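Local coordinates for D-alanyl-D-alanine carboxypeptidase (Vibrio cholerae, PDB 5TR7), which probably trims the terminal D-alanine from peptidoglycan precursor peptides, as a penicillin-binding serine carboxypeptidase of the peptidase S11 family, at residues N57-I62 against G82-V87; G93-S98 against A169-Q174; Y43-E48 against D115-L120. All blocks are in the same frame, centred on the assembly; numbering follows the deposited sequence.

Contact 1: residues N57-I62 against G82-V87; sequences NDDVVI and GTTVKV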
loop_
_atom_site.group_PDB
_atom_site.type_symbol
_atom_site.label_atom_id
_atom_site.label_comp_id
_atom_site.label_asym_id
_atom_site.label_seq_id
_atom_site.Cartn_x
_atom_site.Cartn_y
_atom_site.Cartn_z
ATOM N N ASN A 57 17.952 -11.908 2.071
ATOM C CA ASN A 57 19.323 -11.912 1.536
ATOM C C ASN A 57 19.438 -12.533 0.126
ATOM O O ASN A 57 20.530 -12.523 -0.441
ATOM C CB ASN A 57 20.297 -12.628 2.492
ATOM C CG ASN A 57 20.494 -11.884 3.821
ATOM O OD1 ASN A 57 20.486 -10.672 3.870
ATOM N ND2 ASN A 57 20.721 -12.634 4.915
ATOM N N ASP A 58 18.352 -13.047 -0.463
ATOM C CA ASP A 58 18.449 -13.582 -1.837
ATOM C C ASP A 58 18.727 -12.500 -2.827
ATOM O O ASP A 58 18.274 -11.353 -2.666
ATOM C CB ASP A 58 17.108 -14.167 -2.357
ATOM C CG ASP A 58 16.603 -15.311 -1.557
ATOM O OD1 ASP A 58 17.444 -16.036 -0.983
ATOM O OD2 ASP A 58 15.354 -15.482 -1.504
ATOM N N ASP A 59 19.441 -12.888 -3.869
ATOM C CA ASP A 59 19.767 -12.052 -4.977
ATOM C C ASP A 59 18.670 -12.313 -5.997
ATOM O O ASP A 59 18.448 -13.422 -6.417
ATOM C CB ASP A 59 21.120 -12.472 -5.540
ATOM C CG ASP A 59 22.228 -12.291 -4.555
ATOM O OD1 ASP A 59 22.406 -11.202 -4.001
ATOM O OD2 ASP A 59 22.943 -13.240 -4.331
ATOM N N VAL A 60 17.987 -11.284 -6.409
ATOM C CA VAL A 60 16.932 -11.461 -7.348
ATOM C C VAL A 60 17.340 -11.023 -8.715
ATOM O O VAL A 60 17.834 -9.917 -8.886
ATOM C CB VAL A 60 15.699 -10.606 -6.947
ATOM C CG1 VAL A 60 14.538 -10.914 -7.884
ATOM C CG2 VAL A 60 15.284 -10.900 -5.511
ATOM N N VAL A 61 17.058 -11.867 -9.692
ATOM C CA VAL A 61 17.302 -11.577 -11.093
ATOM C C VAL A 61 16.309 -10.506 -11.564
ATOM O O VAL A 61 15.111 -10.552 -11.263
ATOM C CB VAL A 61 16.993 -12.789 -11.965
ATOM C CG1 VAL A 61 17.237 -12.465 -13.436
ATOM C CG2 VAL A 61 17.846 -13.975 -11.553
ATOM N N ILE A 62 16.810 -9.534 -12.308
ATOM C CA ILE A 62 15.978 -8.516 -12.848
ATOM C C ILE A 62 15.783 -8.890 -14.303
ATOM O O ILE A 62 16.726 -8.888 -15.057
ATOM C CB ILE A 62 16.651 -7.151 -12.731
ATOM C CG1 ILE A 62 17.061 -6.877 -11.293
ATOM C CG2 ILE A 62 15.754 -6.099 -13.335
ATOM C CD1 ILE A 62 15.928 -6.993 -10.268
ATOM N N GLY A 82 19.452 -7.954 -16.195
ATOM C CA GLY A 82 20.705 -8.696 -16.096
ATOM C C GLY A 82 21.533 -8.488 -14.841
ATOM O O GLY A 82 22.613 -9.040 -14.722
ATOM N N THR A 83 21.074 -7.647 -13.931
ATOM C CA THR A 83 21.764 -7.476 -12.673
ATOM C C THR A 83 20.928 -8.222 -11.645
ATOM O O THR A 83 19.917 -8.873 -11.986
ATOM C CB THR A 83 21.777 -6.025 -12.203
ATOM O OG1 THR A 83 20.414 -5.611 -11.876
ATOM C CG2 THR A 83 22.519 -5.096 -13.248
ATOM N N THR A 84 21.441 -8.253 -10.418
ATOM C CA THR A 84 20.687 -8.790 -9.344
ATOM C C THR A 84 20.548 -7.713 -8.282
ATOM O O THR A 84 21.447 -6.844 -8.126
ATOM C CB THR A 84 21.308 -10.018 -8.715
ATOM O OG1 THR A 84 22.548 -9.690 -8.028
ATOM C CG2 THR A 84 21.477 -11.126 -9.771
ATOM N N VAL A 85 19.472 -7.824 -7.518
ATOM C CA VAL A 85 19.174 -6.918 -6.420
ATOM C C VAL A 85 18.696 -7.803 -5.257
ATOM O O VAL A 85 18.018 -8.795 -5.464
ATOM C CB VAL A 85 18.031 -5.939 -6.775
ATOM C CG1 VAL A 85 17.765 -4.987 -5.625
ATOM C CG2 VAL A 85 18.344 -5.160 -8.044
ATOM N N LYS A 86 19.030 -7.414 -4.037
ATOM C CA LYS A 86 18.566 -8.131 -2.867
ATOM C C LYS A 86 17.073 -7.936 -2.608
ATOM O O LYS A 86 16.509 -6.900 -2.931
ATOM C CB LYS A 86 19.368 -7.720 -1.661
ATOM C CG LYS A 86 20.811 -8.187 -1.913
ATOM C CD LYS A 86 21.705 -8.175 -0.723
ATOM C CE LYS A 86 21.127 -9.017 0.440
ATOM N NZ LYS A 86 21.966 -9.301 1.662
ATOM N N VAL A 87 16.439 -8.971 -2.058
ATOM C CA VAL A 87 15.011 -8.959 -1.689
ATOM C C VAL A 87 14.690 -7.791 -0.767
ATOM O O VAL A 87 13.768 -7.081 -1.038
ATOM C CB VAL A 87 14.569 -10.275 -1.017
ATOM C CG1 VAL A 87 13.247 -10.135 -0.289
ATOM C CG2 VAL A 87 14.471 -11.371 -2.049
#

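Contact 2: residues G93-S98 against A169-Q174; sequences GIIIQS and AIYSEQ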
loop_
_atom_site.group_PDB
_atom_site.type_symbol
_atom_site.label_atom_id
_atom_site.label_comp_id
_atom_site.label_asym_id
_atom_site.label_seq_id
_atom_site.Cartn_x
_atom_site.Cartn_y
_atom_site.Cartn_z
ATOM N N GLY A 93 12.025 -0.707 -2.292
ATOM C CA GLY A 93 11.656 0.024 -3.524
ATOM C C GLY A 93 10.161 0.032 -3.760
ATOM O O GLY A 93 9.534 1.026 -4.205
ATOM N N ILE A 94 9.552 -1.101 -3.445
ATOM C CA ILE A 94 8.112 -1.191 -3.572
ATOM C C ILE A 94 7.383 -0.279 -2.549
ATOM O O ILE A 94 6.545 0.528 -2.872
ATOM C CB ILE A 94 7.647 -2.654 -3.343
ATOM C CG1 ILE A 94 8.121 -3.536 -4.503
ATOM C CG2 ILE A 94 6.125 -2.718 -3.092
ATOM C CD1 ILE A 94 7.868 -5.055 -4.317
ATOM N N ILE A 95 7.746 -0.437 -1.291
ATOM C CA ILE A 95 7.046 0.186 -0.224
ATOM C C ILE A 95 7.341 1.671 -0.081
ATOM O O ILE A 95 6.448 2.446 0.076
ATOM C CB ILE A 95 7.373 -0.556 1.098
ATOM C CG1 ILE A 95 6.696 -1.945 1.092
ATOM C CG2 ILE A 95 6.934 0.263 2.320
ATOM C CD1 ILE A 95 7.226 -2.881 2.193
ATOM N N ILE A 96 8.599 2.029 -0.062
ATOM C CA ILE A 96 8.967 3.401 0.141
ATOM C C ILE A 96 8.928 4.225 -1.138
ATOM O O ILE A 96 8.465 5.355 -1.132
ATOM C CB ILE A 96 10.369 3.453 0.766
ATOM C CG1 ILE A 96 10.374 2.593 2.059
ATOM C CG2 ILE A 96 10.775 4.912 1.063
ATOM C CD1 ILE A 96 11.747 2.387 2.711
ATOM N N GLN A 97 9.459 3.674 -2.201
ATOM C CA GLN A 97 9.586 4.391 -3.454
ATOM C C GLN A 97 8.408 4.125 -4.363
ATOM O O GLN A 97 8.278 4.790 -5.367
ATOM C CB GLN A 97 10.860 3.971 -4.193
ATOM C CG GLN A 97 12.146 4.005 -3.374
ATOM C CD GLN A 97 13.372 3.708 -4.186
ATOM O OE1 GLN A 97 13.342 2.840 -5.061
ATOM N NE2 GLN A 97 14.487 4.415 -3.885
ATOM N N SER A 98 7.595 3.108 -4.078
ATOM C CA SER A 98 6.430 2.818 -4.915
ATOM C C SER A 98 6.916 2.453 -6.318
ATOM O O SER A 98 6.300 2.795 -7.330
ATOM C CB SER A 98 5.495 4.075 -4.932
ATOM O OG SER A 98 4.188 3.667 -5.225
ATOM N N ALA A 169 6.585 -2.718 9.347
ATOM C CA ALA A 169 7.545 -1.758 9.925
ATOM C C ALA A 169 8.202 -0.935 8.852
ATOM O O ALA A 169 8.504 0.253 9.034
ATOM C CB ALA A 169 8.617 -2.457 10.738
ATOM N N ILE A 170 8.312 -1.528 7.682
ATOM C CA ILE A 170 8.995 -0.836 6.616
ATOM C C ILE A 170 8.231 0.424 6.115
ATOM O O ILE A 170 8.847 1.312 5.589
ATOM C CB ILE A 170 9.329 -1.813 5.488
ATOM C CG1 ILE A 170 10.220 -2.961 6.002
ATOM C CG2 ILE A 170 10.063 -1.112 4.348
ATOM C CD1 ILE A 170 10.430 -4.068 4.943
ATOM N N TYR A 171 6.922 0.517 6.372
ATOM C CA TYR A 171 6.116 1.603 5.888
ATOM C C TYR A 171 6.401 2.931 6.598
ATOM O O TYR A 171 5.959 4.012 6.135
ATOM C CB TYR A 171 4.655 1.206 5.953
ATOM C CG TYR A 171 4.220 0.187 4.885
ATOM C CD1 TYR A 171 4.345 -1.177 5.042
ATOM C CD2 TYR A 171 3.683 0.615 3.720
ATOM C CE1 TYR A 171 3.917 -2.068 4.042
ATOM C CE2 TYR A 171 3.251 -0.222 2.720
ATOM C CZ TYR A 171 3.348 -1.558 2.888
ATOM O OH TYR A 171 2.915 -2.294 1.861
ATOM N N SER A 172 7.125 2.872 7.725
ATOM C CA SER A 172 7.431 4.109 8.419
ATOM C C SER A 172 8.803 4.609 8.101
ATOM O O SER A 172 9.201 5.649 8.632
ATOM C CB SER A 172 7.210 3.998 9.900
ATOM O OG SER A 172 7.922 2.932 10.365
ATOM N N GLU A 173 9.523 3.928 7.201
ATOM C CA GLU A 173 10.836 4.397 6.738
ATOM C C GLU A 173 10.536 5.546 5.780
ATOM O O GLU A 173 9.681 5.444 4.903
ATOM C CB GLU A 173 11.683 3.262 6.163
ATOM C CG GLU A 173 12.009 2.186 7.210
ATOM C CD GLU A 173 12.854 1.007 6.671
ATOM O OE1 GLU A 173 13.513 1.079 5.603
ATOM O OE2 GLU A 173 12.847 -0.051 7.356
ATOM N N GLN A 174 11.222 6.647 5.970
ATOM C CA GLN A 174 10.972 7.906 5.241
ATOM C C GLN A 174 11.637 8.043 3.921
ATOM O O GLN A 174 11.249 8.938 3.097
ATOM C CB GLN A 174 11.424 9.078 6.147
ATOM C CG GLN A 174 10.506 9.193 7.358
ATOM C CD GLN A 174 10.779 10.411 8.246
ATOM O OE1 GLN A 174 11.787 11.084 8.157
ATOM N NE2 GLN A 174 9.859 10.686 9.091
#

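Contact 3: residues Y43-E48 against D115-L120; sequences YVIGQE and DAFVDL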
loop_
_atom_site.group_PDB
_atom_site.type_symbol
_atom_site.label_atom_id
_atom_site.label_comp_id
_atom_site.label_asym_id
_atom_site.label_seq_id
_atom_site.Cartn_x
_atom_site.Cartn_y
_atom_site.Cartn_z
ATOM N N TYR A 43 2.019 -7.615 0.950
ATOM C CA TYR A 43 1.395 -8.549 1.875
ATOM C C TYR A 43 1.840 -9.956 1.491
ATOM O O TYR A 43 2.289 -10.733 2.351
ATOM C CB TYR A 43 -0.151 -8.416 1.917
ATOM C CG TYR A 43 -0.800 -9.363 2.931
ATOM C CD1 TYR A 43 -1.105 -10.655 2.578
ATOM C CD2 TYR A 43 -1.082 -8.966 4.250
ATOM C CE1 TYR A 43 -1.602 -11.552 3.510
ATOM C CE2 TYR A 43 -1.629 -9.859 5.175
ATOM C CZ TYR A 43 -1.878 -11.154 4.813
ATOM O OH TYR A 43 -2.391 -12.032 5.715
ATOM N N VAL A 44 1.713 -10.302 0.210
ATOM C CA VAL A 44 2.134 -11.629 -0.256
ATOM C C VAL A 44 3.629 -11.852 0.004
ATOM O O VAL A 44 4.046 -12.890 0.529
ATOM C CB VAL A 44 1.828 -11.837 -1.765
ATOM C CG1 VAL A 44 2.281 -13.223 -2.225
ATOM C CG2 VAL A 44 0.332 -11.688 -2.030
ATOM N N ILE A 45 4.441 -10.842 -0.314
ATOM C CA ILE A 45 5.893 -10.936 -0.037
ATOM C C ILE A 45 6.140 -11.198 1.475
ATOM O O ILE A 45 6.943 -12.013 1.856
ATOM C CB ILE A 45 6.605 -9.668 -0.493
ATOM C CG1 ILE A 45 6.572 -9.582 -2.021
ATOM C CG2 ILE A 45 8.034 -9.593 0.031
ATOM C CD1 ILE A 45 6.972 -8.168 -2.511
ATOM N N GLY A 46 5.393 -10.537 2.328
ATOM C CA GLY A 46 5.541 -10.679 3.793
ATOM C C GLY A 46 5.219 -12.105 4.221
ATOM O O GLY A 46 5.947 -12.718 5.023
ATOM N N GLN A 47 4.170 -12.665 3.642
ATOM C CA GLN A 47 3.860 -14.038 3.978
ATOM C C GLN A 47 4.942 -14.986 3.529
ATOM O O GLN A 47 5.315 -15.900 4.289
ATOM C CB GLN A 47 2.514 -14.428 3.425
ATOM C CG GLN A 47 1.326 -13.770 4.165
ATOM C CD GLN A 47 1.062 -14.384 5.507
ATOM O OE1 GLN A 47 1.805 -15.230 5.933
ATOM N NE2 GLN A 47 -0.023 -14.002 6.157
ATOM N N GLU A 48 5.503 -14.759 2.329
ATOM C CA GLU A 48 6.543 -15.629 1.819
ATOM C C GLU A 48 7.786 -15.559 2.667
ATOM O O GLU A 48 8.440 -16.580 2.877
ATOM C CB GLU A 48 6.882 -15.349 0.341
ATOM C CG GLU A 48 5.749 -15.577 -0.640
ATOM C CD GLU A 48 5.298 -17.028 -0.700
ATOM O OE1 GLU A 48 6.131 -17.943 -0.730
ATOM O OE2 GLU A 48 4.094 -17.268 -0.728
ATOM N N ASP A 115 1.766 -13.324 -13.644
ATOM C CA ASP A 115 0.424 -13.890 -13.605
ATOM C C ASP A 115 0.205 -14.792 -12.410
ATOM O O ASP A 115 -0.822 -14.701 -11.742
ATOM C CB ASP A 115 0.089 -14.653 -14.898
ATOM C CG ASP A 115 -0.066 -13.750 -16.107
ATOM O OD1 ASP A 115 -0.290 -12.520 -15.965
ATOM O OD2 ASP A 115 0.002 -14.298 -17.220
ATOM N N ALA A 116 1.135 -15.696 -12.153
ATOM C CA ALA A 116 0.982 -16.586 -11.008
ATOM C C ALA A 116 1.030 -15.771 -9.749
ATOM O O ALA A 116 0.299 -16.028 -8.813
ATOM C CB ALA A 116 2.060 -17.652 -11.017
ATOM N N PHE A 117 1.846 -14.725 -9.710
ATOM C CA PHE A 117 1.909 -13.868 -8.477
ATOM C C PHE A 117 0.545 -13.264 -8.244
ATOM O O PHE A 117 0.051 -13.256 -7.118
ATOM C CB PHE A 117 2.989 -12.815 -8.539
ATOM C CG PHE A 117 3.134 -12.006 -7.279
ATOM C CD1 PHE A 117 3.877 -12.477 -6.229
ATOM C CD2 PHE A 117 2.497 -10.771 -7.144
ATOM C CE1 PHE A 117 4.028 -11.710 -5.049
ATOM C CE2 PHE A 117 2.601 -10.037 -5.985
ATOM C CZ PHE A 117 3.414 -10.484 -4.947
ATOM N N VAL A 118 -0.100 -12.858 -9.325
ATOM C CA VAL A 118 -1.468 -12.307 -9.264
ATOM C C VAL A 118 -2.455 -13.375 -8.714
ATOM O O VAL A 118 -3.357 -13.062 -7.949
ATOM C CB VAL A 118 -1.912 -11.709 -10.601
ATOM C CG1 VAL A 118 -3.326 -11.245 -10.501
ATOM C CG2 VAL A 118 -1.059 -10.516 -10.987
ATOM N N ASP A 119 -2.275 -14.625 -9.091
ATOM C CA ASP A 119 -3.116 -15.708 -8.504
ATOM C C ASP A 119 -2.950 -15.688 -6.984
ATOM O O ASP A 119 -3.922 -15.686 -6.243
ATOM C CB ASP A 119 -2.723 -17.114 -9.049
ATOM C CG ASP A 119 -3.032 -17.295 -10.530
ATOM O OD1 ASP A 119 -3.787 -16.461 -11.064
ATOM O OD2 ASP A 119 -2.604 -18.309 -11.163
ATOM N N LEU A 120 -1.724 -15.660 -6.481
ATOM C CA LEU A 120 -1.566 -15.588 -5.017
ATOM C C LEU A 120 -2.218 -14.300 -4.445
ATOM O O LEU A 120 -2.855 -14.358 -3.380
ATOM C CB LEU A 120 -0.120 -15.538 -4.580
ATOM C CG LEU A 120 0.741 -16.714 -5.025
ATOM C CD1 LEU A 120 2.157 -16.341 -4.607
ATOM C CD2 LEU A 120 0.275 -18.050 -4.444
#

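Contact 1: residues N57-I62 against G82-V87
Val60 and Val85 form the hydrogen-bonded pair at the middle of a short antiparallel two-stranded ribbon. Val60 N donates to Val85 O over 2.7 Å, and Val85 N returns a bond to Val60 O at 3.0 Å. Three further backbone bonds extend the ladder: Ile62 N to Thr83 O, Gly82 N to Ile62 O, and Val87 N to Asp58 O at 3.1 Å. Two carbonyls also receive CA-H...O contacts, Asp58 O from Lys86 CA at 3.2 Å and Val60 O from Thr84 CA. The strands run at 139° to each other, as expected of a strongly twisted ribbon.

Apolar contacts line the face bearing Val60 and Val85. CG2 of Val60 meets CG2 of Val87 at 3.6 Å, while CD1 of Ile62 comes to 3.8 Å from CG2 of Val85. Leu90 touches both valines of the central pair, and helix 100-111 packs against Val60, Ile62 and Val87.

The other face carries Asp59, Val61, Thr84 and Lys86. The Lys86 chain turns about its CG-CD bond (chi3 56°), which swings CE toward Asn57; it runs beside Asn57 in the same direction and gives NZ to OD1 of Asn57 at 3.0 Å, from above the carbonyl plane. Asp59 OD1 stays 6.0 Å from Lys86 NZ.

The chemistry is thus two-sided: backbone bonds set the pairing, aliphatic groups seat one face on the helices, and the mostly polar face is the more exposed one. Because Asp58 O takes the amide of Val87, the 57-62 segment is also bonded to the first residue of helix 87-95.

Contact 2: residues G93-S98 against A169-Q174
Ile95 sets a methyl over the face of the Tyr171 ring, the two side chains crossing at about a right angle. Its CG2 stands 3.6 Å from the ring centroid and 14° off the normal, which makes this a CH-pi contact centred on the ring. That methyl lies anti to the backbone N, while CG1 takes the position beside the N (chi1 -71°). CG1 consequently falls over the far part of the same ring, 3.8 Å from Tyr171 CZ, and CD1 comes to 3.9 Å from Tyr171 CE1. One isoleucine therefore covers the ring from its centre to the phenolic end.

Ile170 also meets Ile95 at about a right angle, its CG2 lying 4.0 Å from Ile95 CG2. The contact joins the C-terminal part of helix 87-95 and the residues after it to the loop between helix 165-168 and strand 175-178, beside the active-site cleft of the penicillin-binding fold. Ser98, two residues beyond Ile96, opens the sequence Ser-Gly-Asn, consistent with the SxN motif of this family, and is predicted to be an active-site residue. Its OG is hydrogen-bonded to NZ of Lys201, the predicted substrate-binding lysine; Tyr171 turns its hydroxyl to Ser42 on helix 37-50.

Farther along the loop, Ile96 and Glu173 cross obliquely. CD1 of Ile96 touches the base of the glutamate, 3.6 Å from Glu173 CB, and lies equally close to its OE1. The Glu173 chain is extended beyond CG, and OE1, beside that methyl, forms a salt bridge with Arg92.

Contact 3: residues Y43-E48 against D115-L120
Val44 on helix 37-50 projects at Phe117 and Leu120 on helix 114-127, and its side chain can be followed outward from the backbone. The approach begins at CB, which lies 3.8 Å from CZ of the Phe117 ring and 4.0 Å from its CE1. One bond further, CG1 comes closer to the ring, 3.6 Å from Phe117 CE1. The same methyl touches Leu120 on a second front, at 3.9 Å from CD1. CG1 is anti to the backbone N of Val44 (chi1 180°), the rotamer that turns this branch toward helix 114-127, where it faces both residues.

Valine and phenylalanine reach toward each other tip to tip. The Phe117 CG is likewise anti to its backbone N (chi1 -176°), and the far end of the ring, CE1 and CZ, does the touching; the methyl approaches the ring obliquely. Leu120 meets Val44 differently, the two side chains crossing at about a right angle. Ile45 makes a looser contact through CG1, 4.4 Å from Phe117 CZ.

The two short segments lie nearly perpendicular, at 85°, with axes 11.0 Å apart at closest approach, so that side chains rather than backbones fill the interval. Helix 100-111 packs against the same group: Ala107 touches Phe117, Met106 touches Ile45, and Val110 touches Glu48, whose OE1 is hydrogen-bonded to Asn53.

No hydrogen bond links the two segments, and the close contacts described between them are carbon to carbon. The cohesion is therefore that of van der Waals packing and burial of aliphatic and aromatic surface, which joins the helix bearing the predicted catalytic Lys38 to helix 114-127 within the helical part of the fold.

Contacts 2 and 3 meet: Ile94 CD1 of contact 2 packs on Ile45 CD1 of contact 3 at 3.7 Å, with centres about 18 Å apart. Contact 1 touches neither, its nearest atoms staying about 5 Å from contact 3 and about 7 Å from contact 2. The chain joins it to both: helix 37-50 leads to strand 59-61 and strand 84-86 into helix 87-95. Contact 2 holds the predicted active-site Ser98, and its Tyr171 side chain is about 4 Å from that of the predicted substrate-binding Lys201 and about 6 Å from that of the predicted proton acceptor Lys38. The Ile45 side chain of contact 3 is about 8 Å from that of Lys38; contact 1 lies away from these sites.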